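Local coordinates for protein MJ1225 (Methanocaldococcus jannaschii, PDB 3KH5) that probably senses cellular energy state by binding adenine nucleotides in its CBS domains, as a putative archaeal homologue of the gamma subunit of AMPK, at residues A[106-118]-A[129-141]. Numbering follows the deposited sequence.
Sequences AIETFLTKNVGGA and SLITERDVIRALL. With ADP (adenosine-5'-diphosphate), chain B; ADP (adenosine-5'-diphosphate), chain D.
Phe110 and Glu133 pass each other in opposite directions inside a CBS motif, where helix 103-112 and helix 133-140 pack against the hairpin of strands 117-121 and 127-132. Glu133 CG lies over one face of the ring, 3.9 Å from the Phe110 ring centroid, a CH-pi contact. Glu133 CG stands anti to its own carbonyl carbon (chi1 -67°), and the extended chain beyond carries the carboxylate past the ring, where Glu133 OE1 forms a salt bridge with Lys273 NZ. A glutamate suits this place because its methylenes serve the aromatic and its charge ends beyond it. Val136 CG2 meets the ring edge in plane, and Phe110 CZ reaches Ile131 CG2 at 4.0 Å, so beta-branched Val136 and Ile131 present methyl groups to the rim of the ring from the second helix and the sheet.

The antiparallel backbones join through Ala118 N to Ile131 O at 2.8 Å, the reciprocal Ile131 N to Ala118 O, and Glu133 N to Gly116 O at 2.9 Å. Lacking a side chain, Gly117 comes close to Thr132 in a non-hydrogen-bonded pair, CA to CA 3.9 Å. The bare Gly116 CA leaves room for Glu133 OE2 at 3.5 Å.

Packing is looser toward the partly exposed Leu140, whose CD1 meets Ile107 CD1 tip to tip at 4.1 Å. At the buried hairpin end, by contrast, two ADP molecules bind. Gly117 O accepts from N6 of one. Thr132 and Asp135 form a capping box at the start of helix 133-140, although its Asp135 N to Thr132 OG1 bond is weak, and Thr132 OG1 donates to O2A of the second ADP at 2.8 Å.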
ATOM      1  N   ALA A 106       7.990  12.873 -11.740  1.00 40.90           N
ATOM      2  CA  ALA A 106       7.205  11.840 -11.057  1.00 40.17           C
ATOM      3  C   ALA A 106       8.103  10.713 -10.563  1.00 39.72           C
ATOM      4  O   ALA A 106       8.002  10.289  -9.409  1.00 39.64           O
ATOM      5  CB  ALA A 106       6.118  11.295 -11.971  1.00 40.09           C
ATOM      6  N   ILE A 107       8.991  10.255 -11.441  1.00 39.28           N
ATOM      7  CA  ILE A 107       9.941   9.196 -11.114  1.00 38.95           C
ATOM      8  C   ILE A 107      10.866   9.588  -9.960  1.00 38.93           C
ATOM      9  O   ILE A 107      11.039   8.811  -9.017  1.00 38.66           O
ATOM     10  CB  ILE A 107      10.731   8.731 -12.365  1.00 38.94           C
ATOM     11  CG1 ILE A 107       9.807   7.930 -13.294  1.00 38.87           C
ATOM     12  CG2 ILE A 107      11.933   7.877 -11.967  1.00 38.85           C
ATOM     13  CD1 ILE A 107      10.337   7.733 -14.709  1.00 38.85           C
ATOM     14  N   GLU A 108      11.443  10.787 -10.022  1.00 38.98           N
ATOM     15  CA  GLU A 108      12.307  11.255  -8.938  1.00 39.28           C
ATOM     16  C   GLU A 108      11.542  11.362  -7.615  1.00 38.74           C
ATOM     17  O   GLU A 108      12.095  11.083  -6.550  1.00 38.65           O
ATOM     18  CB  GLU A 108      12.956  12.593  -9.291  1.00 39.66           C
ATOM     19  CG  GLU A 108      14.084  12.997  -8.347  1.00 41.87           C
ATOM     20  CD  GLU A 108      14.689  14.347  -8.684  1.00 44.51           C
ATOM     21  OE1 GLU A 108      15.931  14.471  -8.616  1.00 45.44           O
ATOM     22  OE2 GLU A 108      13.933  15.285  -9.018  1.00 45.45           O
ATOM     23  N   THR A 109      10.276  11.768  -7.697  1.00 38.32           N
ATOM     24  CA  THR A 109       9.411  11.878  -6.526  1.00 37.92           C
ATOM     25  C   THR A 109       9.193  10.503  -5.897  1.00 37.30           C
ATOM     26  O   THR A 109       9.377  10.337  -4.691  1.00 37.36           O
ATOM     27  CB  THR A 109       8.057  12.534  -6.888  1.00 38.09           C
ATOM     28  OG1 THR A 109       8.282  13.884  -7.310  1.00 38.48           O
ATOM     29  CG2 THR A 109       7.107  12.544  -5.696  1.00 38.22           C
ATOM     30  N   PHE A 110       8.822   9.523  -6.721  1.00 36.34           N
ATOM     31  CA  PHE A 110       8.583   8.163  -6.241  1.00 35.30           C
ATOM     32  C   PHE A 110       9.841   7.552  -5.630  1.00 35.02           C
ATOM     33  O   PHE A 110       9.780   6.871  -4.604  1.00 34.61           O
ATOM     34  CB  PHE A 110       8.088   7.259  -7.375  1.00 35.08           C
ATOM     35  CG  PHE A 110       6.731   7.626  -7.914  1.00 34.10           C
ATOM     36  CD1 PHE A 110       5.767   8.213  -7.099  1.00 33.55           C
ATOM     37  CD2 PHE A 110       6.406   7.350  -9.240  1.00 33.26           C
ATOM     38  CE1 PHE A 110       4.514   8.541  -7.603  1.00 33.23           C
ATOM     39  CE2 PHE A 110       5.152   7.668  -9.752  1.00 32.66           C
ATOM     40  CZ  PHE A 110       4.206   8.265  -8.933  1.00 32.81           C
ATOM     41  N   LEU A 111      10.978   7.809  -6.275  1.00 34.67           N
ATOM     42  CA  LEU A 111      12.258   7.227  -5.878  1.00 34.61           C
ATOM     43  C   LEU A 111      12.897   7.857  -4.635  1.00 34.41           C
ATOM     44  O   LEU A 111      13.593   7.167  -3.885  1.00 34.37           O
ATOM     45  CB  LEU A 111      13.248   7.288  -7.049  1.00 34.67           C
ATOM     46  CG  LEU A 111      13.408   6.120  -8.030  1.00 35.37           C
ATOM     47  CD1 LEU A 111      12.084   5.463  -8.416  1.00 35.82           C
ATOM     48  CD2 LEU A 111      14.157   6.597  -9.268  1.00 35.86           C
ATOM     49  N   THR A 112      12.684   9.152  -4.414  1.00 34.31           N
ATOM     50  CA  THR A 112      13.390   9.839  -3.322  1.00 34.30           C
ATOM     51  C   THR A 112      12.498  10.231  -2.154  1.00 34.17           C
ATOM     52  O   THR A 112      12.989  10.493  -1.051  1.00 34.40           O
ATOM     53  CB  THR A 112      14.143  11.098  -3.805  1.00 34.30           C
ATOM     54  OG1 THR A 112      13.206  12.074  -4.269  1.00 34.74           O
ATOM     55  CG2 THR A 112      15.117  10.757  -4.920  1.00 34.23           C
ATOM     56  N   LYS A 113      11.191  10.278  -2.396  1.00 33.91           N
ATOM     57  CA  LYS A 113      10.243  10.676  -1.358  1.00 33.72           C
ATOM     58  C   LYS A 113       9.404   9.521  -0.798  1.00 33.47           C
ATOM     59  O   LYS A 113       8.418   9.766  -0.106  1.00 33.26           O
ATOM     60  CB  LYS A 113       9.326  11.812  -1.844  1.00 33.80           C
ATOM     61  CG  LYS A 113      10.038  13.028  -2.454  1.00 34.61           C
ATOM     62  CD  LYS A 113      10.951  13.746  -1.464  1.00 35.60           C
ATOM     63  CE  LYS A 113      11.832  14.747  -2.196  1.00 36.70           C
ATOM     64  NZ  LYS A 113      12.778  15.459  -1.291  1.00 37.00           N
ATOM     65  N   ASN A 114       9.781   8.278  -1.098  1.00 33.50           N
ATOM     66  CA  ASN A 114       9.128   7.096  -0.514  1.00 33.81           C
ATOM     67  C   ASN A 114       7.592   7.132  -0.571  1.00 33.78           C
ATOM     68  O   ASN A 114       6.898   6.879   0.425  1.00 33.65           O
ATOM     69  CB  ASN A 114       9.619   6.883   0.924  1.00 33.82           C
ATOM     70  CG  ASN A 114       9.448   5.454   1.397  1.00 34.42           C
ATOM     71  OD1 ASN A 114       9.557   4.508   0.615  1.00 35.12           O
ATOM     72  ND2 ASN A 114       9.189   5.288   2.692  1.00 33.62           N
ATOM     73  N   VAL A 115       7.075   7.484  -1.742  1.00 33.79           N
ATOM     74  CA  VAL A 115       5.646   7.439  -2.024  1.00 33.80           C
ATOM     75  C   VAL A 115       5.471   6.625  -3.302  1.00 33.64           C
ATOM     76  O   VAL A 115       6.373   6.582  -4.149  1.00 33.57           O
ATOM     77  CB  VAL A 115       5.030   8.852  -2.169  1.00 33.91           C
ATOM     78  CG1 VAL A 115       4.763   9.468  -0.803  1.00 33.94           C
ATOM     79  CG2 VAL A 115       5.913   9.760  -3.027  1.00 34.14           C
ATOM     80  N   GLY A 116       4.334   5.950  -3.429  1.00 33.46           N
ATOM     81  CA  GLY A 116       4.046   5.139  -4.607  1.00 33.48           C
ATOM     82  C   GLY A 116       2.977   5.739  -5.498  1.00 33.51           C
ATOM     83  O   GLY A 116       2.701   5.214  -6.575  1.00 33.67           O
ATOM     84  N   GLY A 117       2.374   6.836  -5.048  1.00 33.53           N
ATOM     85  CA  GLY A 117       1.282   7.485  -5.778  1.00 33.63           C
ATOM     86  C   GLY A 117       1.168   8.921  -5.314  1.00 33.81           C
ATOM     87  O   GLY A 117       1.392   9.215  -4.137  1.00 33.67           O
ATOM     88  N   ALA A 118       0.833   9.820  -6.234  1.00 33.95           N
ATOM     89  CA  ALA A 118       0.758  11.248  -5.921  1.00 34.27           C
ATOM     90  C   ALA A 118      -0.404  11.932  -6.635  1.00 34.60           C
ATOM     91  O   ALA A 118      -0.546  11.786  -7.852  1.00 34.68           O
ATOM     92  CB  ALA A 118       2.077  11.940  -6.271  1.00 34.29           C
ATOM     93  N   SER A 129      -5.931  14.901 -11.131  1.00 39.92           N
ATOM     94  CA  SER A 129      -5.809  13.470 -11.375  1.00 39.09           C
ATOM     95  C   SER A 129      -4.933  12.834 -10.296  1.00 38.51           C
ATOM     96  O   SER A 129      -4.802  13.371  -9.194  1.00 38.30           O
ATOM     97  CB  SER A 129      -5.214  13.219 -12.766  1.00 39.10           C
ATOM     98  OG  SER A 129      -5.368  11.860 -13.143  1.00 39.31           O
ATOM     99  N   LEU A 130      -4.336  11.691 -10.628  1.00 37.96           N
ATOM    100  CA  LEU A 130      -3.420  10.971  -9.751  1.00 37.57           C
ATOM    101  C   LEU A 130      -2.558  10.052 -10.604  1.00 37.22           C
ATOM    102  O   LEU A 130      -3.041   9.447 -11.564  1.00 37.39           O
ATOM    103  CB  LEU A 130      -4.186  10.146  -8.713  1.00 37.57           C
ATOM    104  CG  LEU A 130      -3.349   9.361  -7.695  1.00 37.62           C
ATOM    105  CD1 LEU A 130      -3.466   9.986  -6.311  1.00 37.74           C
ATOM    106  CD2 LEU A 130      -3.834   7.927  -7.651  1.00 37.92           C
ATOM    107  N   ILE A 131      -1.279   9.960 -10.251  1.00 36.60           N
ATOM    108  CA  ILE A 131      -0.338   9.058 -10.914  1.00 35.90           C
ATOM    109  C   ILE A 131       0.316   8.148  -9.870  1.00 35.36           C
ATOM    110  O   ILE A 131       0.624   8.586  -8.762  1.00 35.20           O
ATOM    111  CB  ILE A 131       0.741   9.843 -11.719  1.00 35.98           C
ATOM    112  CG1 ILE A 131       1.625   8.911 -12.557  1.00 36.23           C
ATOM    113  CG2 ILE A 131       1.598  10.720 -10.815  1.00 35.73           C
ATOM    114  CD1 ILE A 131       1.181   8.774 -13.996  1.00 37.00           C
ATOM    115  N   THR A 132       0.513   6.882 -10.228  1.00 34.74           N
ATOM    116  CA  THR A 132       1.162   5.925  -9.339  1.00 34.19           C
ATOM    117  C   THR A 132       2.335   5.315 -10.086  1.00 33.88           C
ATOM    118  O   THR A 132       2.479   5.520 -11.295  1.00 33.85           O
ATOM    119  CB  THR A 132       0.206   4.792  -8.918  1.00 34.14           C
ATOM    120  OG1 THR A 132      -0.077   3.959 -10.051  1.00 34.00           O
ATOM    121  CG2 THR A 132      -1.101   5.348  -8.356  1.00 34.02           C
ATOM    122  N   GLU A 133       3.168   4.564  -9.367  1.00 33.38           N
ATOM    123  CA  GLU A 133       4.317   3.877  -9.963  1.00 32.93           C
ATOM    124  C   GLU A 133       3.916   2.888 -11.069  1.00 32.86           C
ATOM    125  O   GLU A 133       4.587   2.807 -12.102  1.00 32.54           O
ATOM    126  CB  GLU A 133       5.133   3.169  -8.882  1.00 32.94           C
ATOM    127  CG  GLU A 133       5.829   4.114  -7.910  1.00 32.76           C
ATOM    128  CD  GLU A 133       6.437   3.388  -6.727  1.00 32.83           C
ATOM    129  OE1 GLU A 133       7.595   3.696  -6.374  1.00 33.36           O
ATOM    130  OE2 GLU A 133       5.760   2.507  -6.154  1.00 33.08           O
ATOM    131  N   ARG A 134       2.819   2.159 -10.848  1.00 32.76           N
ATOM    132  CA  ARG A 134       2.270   1.216 -11.833  1.00 33.07           C
ATOM    133  C   ARG A 134       1.911   1.920 -13.146  1.00 32.90           C
ATOM    134  O   ARG A 134       2.202   1.403 -14.225  1.00 32.73           O
ATOM    135  CB  ARG A 134       1.039   0.485 -11.264  1.00 33.16           C
ATOM    136  CG  ARG A 134       0.586  -0.751 -12.066  1.00 34.95           C
ATOM    137  CD  ARG A 134      -0.192  -1.782 -11.221  1.00 37.49           C
ATOM    138  NE  ARG A 134       0.445  -2.030  -9.925  1.00 39.36           N
ATOM    139  CZ  ARG A 134      -0.178  -2.029  -8.746  1.00 40.11           C
ATOM    140  NH1 ARG A 134      -1.496  -1.833  -8.676  1.00 40.53           N
ATOM    141  NH2 ARG A 134       0.518  -2.251  -7.634  1.00 40.32           N
ATOM    142  N   ASP A 135       1.276   3.090 -13.040  1.00 33.12           N
ATOM    143  CA  ASP A 135       0.889   3.892 -14.208  1.00 33.61           C
ATOM    144  C   ASP A 135       2.106   4.185 -15.083  1.00 33.63           C
ATOM    145  O   ASP A 135       2.033   4.120 -16.313  1.00 33.70           O
ATOM    146  CB  ASP A 135       0.281   5.233 -13.779  1.00 33.72           C
ATOM    147  CG  ASP A 135      -1.106   5.103 -13.169  1.00 34.56           C
ATOM    148  OD1 ASP A 135      -1.821   4.115 -13.449  1.00 35.76           O
ATOM    149  OD2 ASP A 135      -1.492   6.022 -12.412  1.00 35.17           O
ATOM    150  N   VAL A 136       3.217   4.520 -14.428  1.00 33.66           N
ATOM    151  CA  VAL A 136       4.470   4.859 -15.106  1.00 33.59           C
ATOM    152  C   VAL A 136       5.142   3.627 -15.717  1.00 33.91           C
ATOM    153  O   VAL A 136       5.572   3.661 -16.872  1.00 33.72           O
ATOM    154  CB  VAL A 136       5.455   5.603 -14.162  1.00 33.57           C
ATOM    155  CG1 VAL A 136       6.768   5.914 -14.871  1.00 33.49           C
ATOM    156  CG2 VAL A 136       4.830   6.892 -13.644  1.00 33.01           C
ATOM    157  N   ILE A 137       5.232   2.547 -14.945  1.00 34.34           N
ATOM    158  CA  ILE A 137       5.819   1.309 -15.449  1.00 35.12           C
ATOM    159  C   ILE A 137       5.032   0.803 -16.660  1.00 36.15           C
ATOM    160  O   ILE A 137       5.623   0.352 -17.649  1.00 36.20           O
ATOM    161  CB  ILE A 137       5.875   0.220 -14.354  1.00 34.94           C
ATOM    162  CG1 ILE A 137       6.853   0.629 -13.245  1.00 34.75           C
ATOM    163  CG2 ILE A 137       6.294  -1.129 -14.956  1.00 34.23           C
ATOM    164  CD1 ILE A 137       6.836  -0.278 -12.028  1.00 34.68           C
ATOM    165  N   ARG A 138       3.703   0.884 -16.571  1.00 37.44           N
ATOM    166  CA  ARG A 138       2.808   0.503 -17.665  1.00 38.97           C
ATOM    167  C   ARG A 138       3.092   1.340 -18.909  1.00 39.54           C
ATOM    168  O   ARG A 138       3.132   0.810 -20.021  1.00 39.71           O
ATOM    169  CB  ARG A 138       1.337   0.637 -17.242  1.00 39.15           C
ATOM    170  CG  ARG A 138       0.329   0.047 -18.231  1.00 40.92           C
ATOM    171  CD  ARG A 138      -1.106   0.106 -17.704  1.00 43.85           C
ATOM    172  NE  ARG A 138      -1.378  -0.926 -16.701  1.00 46.08           N
ATOM    173  CZ  ARG A 138      -1.595  -0.695 -15.408  1.00 47.27           C
ATOM    174  NH1 ARG A 138      -1.585   0.546 -14.933  1.00 47.86           N
ATOM    175  NH2 ARG A 138      -1.830  -1.709 -14.586  1.00 47.76           N
ATOM    176  N   ALA A 139       3.300   2.641 -18.714  1.00 40.26           N
ATOM    177  CA  ALA A 139       3.583   3.544 -19.824  1.00 40.91           C
ATOM    178  C   ALA A 139       4.953   3.299 -20.454  1.00 41.38           C
ATOM    179  O   ALA A 139       5.122   3.501 -21.656  1.00 41.51           O
ATOM    180  CB  ALA A 139       3.452   4.998 -19.377  1.00 40.79           C
ATOM    181  N   LEU A 140       5.920   2.853 -19.652  1.00 41.99           N
ATOM    182  CA  LEU A 140       7.311   2.737 -20.111  1.00 42.70           C
ATOM    183  C   LEU A 140       7.801   1.303 -20.312  1.00 43.51           C
ATOM    184  O   LEU A 140       8.981   1.080 -20.601  1.00 43.47           O
ATOM    185  CB  LEU A 140       8.250   3.469 -19.143  1.00 42.50           C
ATOM    186  CG  LEU A 140       8.003   4.958 -18.880  1.00 42.15           C
ATOM    187  CD1 LEU A 140       8.970   5.470 -17.822  1.00 41.50           C
ATOM    188  CD2 LEU A 140       8.121   5.790 -20.156  1.00 42.42           C
ATOM    189  N   LEU A 141       6.892   0.345 -20.159  1.00 44.73           N
ATOM    190  CA  LEU A 141       7.227  -1.081 -20.165  1.00 46.09           C
ATOM    191  C   LEU A 141       7.996  -1.506 -21.414  1.00 47.15           C
ATOM    192  O   LEU A 141       9.000  -2.222 -21.319  1.00 47.18           O
ATOM    193  CB  LEU A 141       5.949  -1.912 -20.001  1.00 45.98           C
ATOM    194  CG  LEU A 141       5.999  -3.440 -19.905  1.00 46.10           C
ATOM    195  CD1 LEU A 141       6.651  -3.903 -18.611  1.00 45.81           C
ATOM    196  CD2 LEU A 141       4.592  -4.011 -20.033  1.00 46.23           C
TER
HETATM  197  PB  ADP B 281      -2.520   2.017  -4.613  1.00 83.89           P
HETATM  198  O1B ADP B 281      -3.969   1.738  -4.744  1.00 84.21           O
HETATM  199  O2B ADP B 281      -1.710   0.726  -4.053  1.00 84.09           O
HETATM  200  O3B ADP B 281      -2.199   3.169  -3.549  1.00 84.15           O
HETATM  201  PA  ADP B 281      -1.405   1.276  -7.038  1.00 80.80           P
HETATM  202  O1A ADP B 281      -2.032  -0.072  -6.859  1.00 81.06           O
HETATM  203  O2A ADP B 281      -0.993   1.792  -8.542  1.00 80.96           O
HETATM  204  O3A ADP B 281      -1.824   2.465  -5.993  1.00 82.53           O
HETATM  205  O5' ADP B 281      -2.871   1.769  -7.617  1.00 78.64           O
HETATM  206  C5' ADP B 281      -3.907   0.906  -8.185  1.00 74.75           C
HETATM  207  C4' ADP B 281      -4.375   1.376  -9.596  1.00 71.65           C
HETATM  208  O4' ADP B 281      -5.623   2.142  -9.589  1.00 69.44           O
HETATM  209  C3' ADP B 281      -3.292   2.278 -10.194  1.00 70.50           C
HETATM  210  O3' ADP B 281      -3.006   1.882 -11.551  1.00 70.79           O
HETATM  211  C2' ADP B 281      -3.853   3.696 -10.142  1.00 68.86           C
HETATM  212  O2' ADP B 281      -3.714   4.256 -11.450  1.00 68.90           O
HETATM  213  C1' ADP B 281      -5.346   3.566  -9.787  1.00 66.97           C
HETATM  214  N9  ADP B 281      -5.825   4.304  -8.549  1.00 63.11           N
HETATM  215  C8  ADP B 281      -5.250   4.296  -7.342  1.00 61.60           C
HETATM  216  N7  ADP B 281      -5.962   5.047  -6.498  1.00 60.07           N
HETATM  217  C5  ADP B 281      -7.005   5.537  -7.164  1.00 59.32           C
HETATM  218  C6  ADP B 281      -8.073   6.367  -6.821  1.00 58.01           C
HETATM  219  N6  ADP B 281      -8.193   6.847  -5.585  1.00 56.86           N
HETATM  220  N1  ADP B 281      -8.985   6.680  -7.763  1.00 57.88           N
HETATM  221  C2  ADP B 281      -8.874   6.212  -9.001  1.00 58.58           C
HETATM  222  N3  ADP B 281      -7.868   5.419  -9.355  1.00 59.51           N
HETATM  223  C4  ADP B 281      -6.919   5.066  -8.467  1.00 60.67           C
HETATM  224  PB  ADP D 283       3.026   4.193  -0.694  1.00 39.70           P
HETATM  225  O1B ADP D 283       4.438   3.769  -0.476  1.00 39.91           O
HETATM  226  O2B ADP D 283       2.174   3.047  -1.476  1.00 40.06           O
HETATM  227  O3B ADP D 283       2.868   5.535  -1.585  1.00 40.07           O
HETATM  228  PA  ADP D 283       1.642   3.298   1.380  1.00 36.13           P
HETATM  229  O1A ADP D 283       2.363   2.508   2.402  1.00 36.91           O
HETATM  230  O2A ADP D 283       0.015   3.295   1.486  1.00 36.23           O
HETATM  231  O3A ADP D 283       2.259   4.556   0.641  1.00 38.46           O
HETATM  232  O5' ADP D 283       1.473   4.446   2.554  1.00 34.15           O
HETATM  233  C5' ADP D 283       2.488   4.782   3.550  1.00 30.46           C
HETATM  234  C4' ADP D 283       2.233   6.175   4.205  1.00 28.28           C
HETATM  235  O4' ADP D 283       2.555   7.199   3.210  1.00 27.79           O
HETATM  236  C3' ADP D 283       0.782   6.437   4.664  1.00 27.65           C
HETATM  237  O3' ADP D 283       0.811   7.145   5.910  1.00 27.89           O
HETATM  238  C2' ADP D 283       0.213   7.313   3.543  1.00 27.48           C
HETATM  239  O2' ADP D 283      -0.830   8.185   4.009  1.00 28.15           O
HETATM  240  C1' ADP D 283       1.440   8.121   3.133  1.00 27.45           C
HETATM  241  N9  ADP D 283       1.315   8.615   1.730  1.00 27.57           N
HETATM  242  C8  ADP D 283       0.998   7.934   0.621  1.00 27.68           C
HETATM  243  N7  ADP D 283       1.005   8.768  -0.426  1.00 28.20           N
HETATM  244  C5  ADP D 283       1.328   9.977   0.022  1.00 27.68           C
HETATM  245  C6  ADP D 283       1.495  11.223  -0.569  1.00 28.32           C
HETATM  246  N6  ADP D 283       1.319  11.388  -1.876  1.00 28.14           N
HETATM  247  N1  ADP D 283       1.837  12.264   0.211  1.00 28.28           N
HETATM  248  C2  ADP D 283       2.018  12.124   1.519  1.00 28.32           C
HETATM  249  N3  ADP D 283       1.867  10.950   2.111  1.00 27.69           N
HETATM  250  C4  ADP D 283       1.525   9.873   1.388  1.00 27.96           C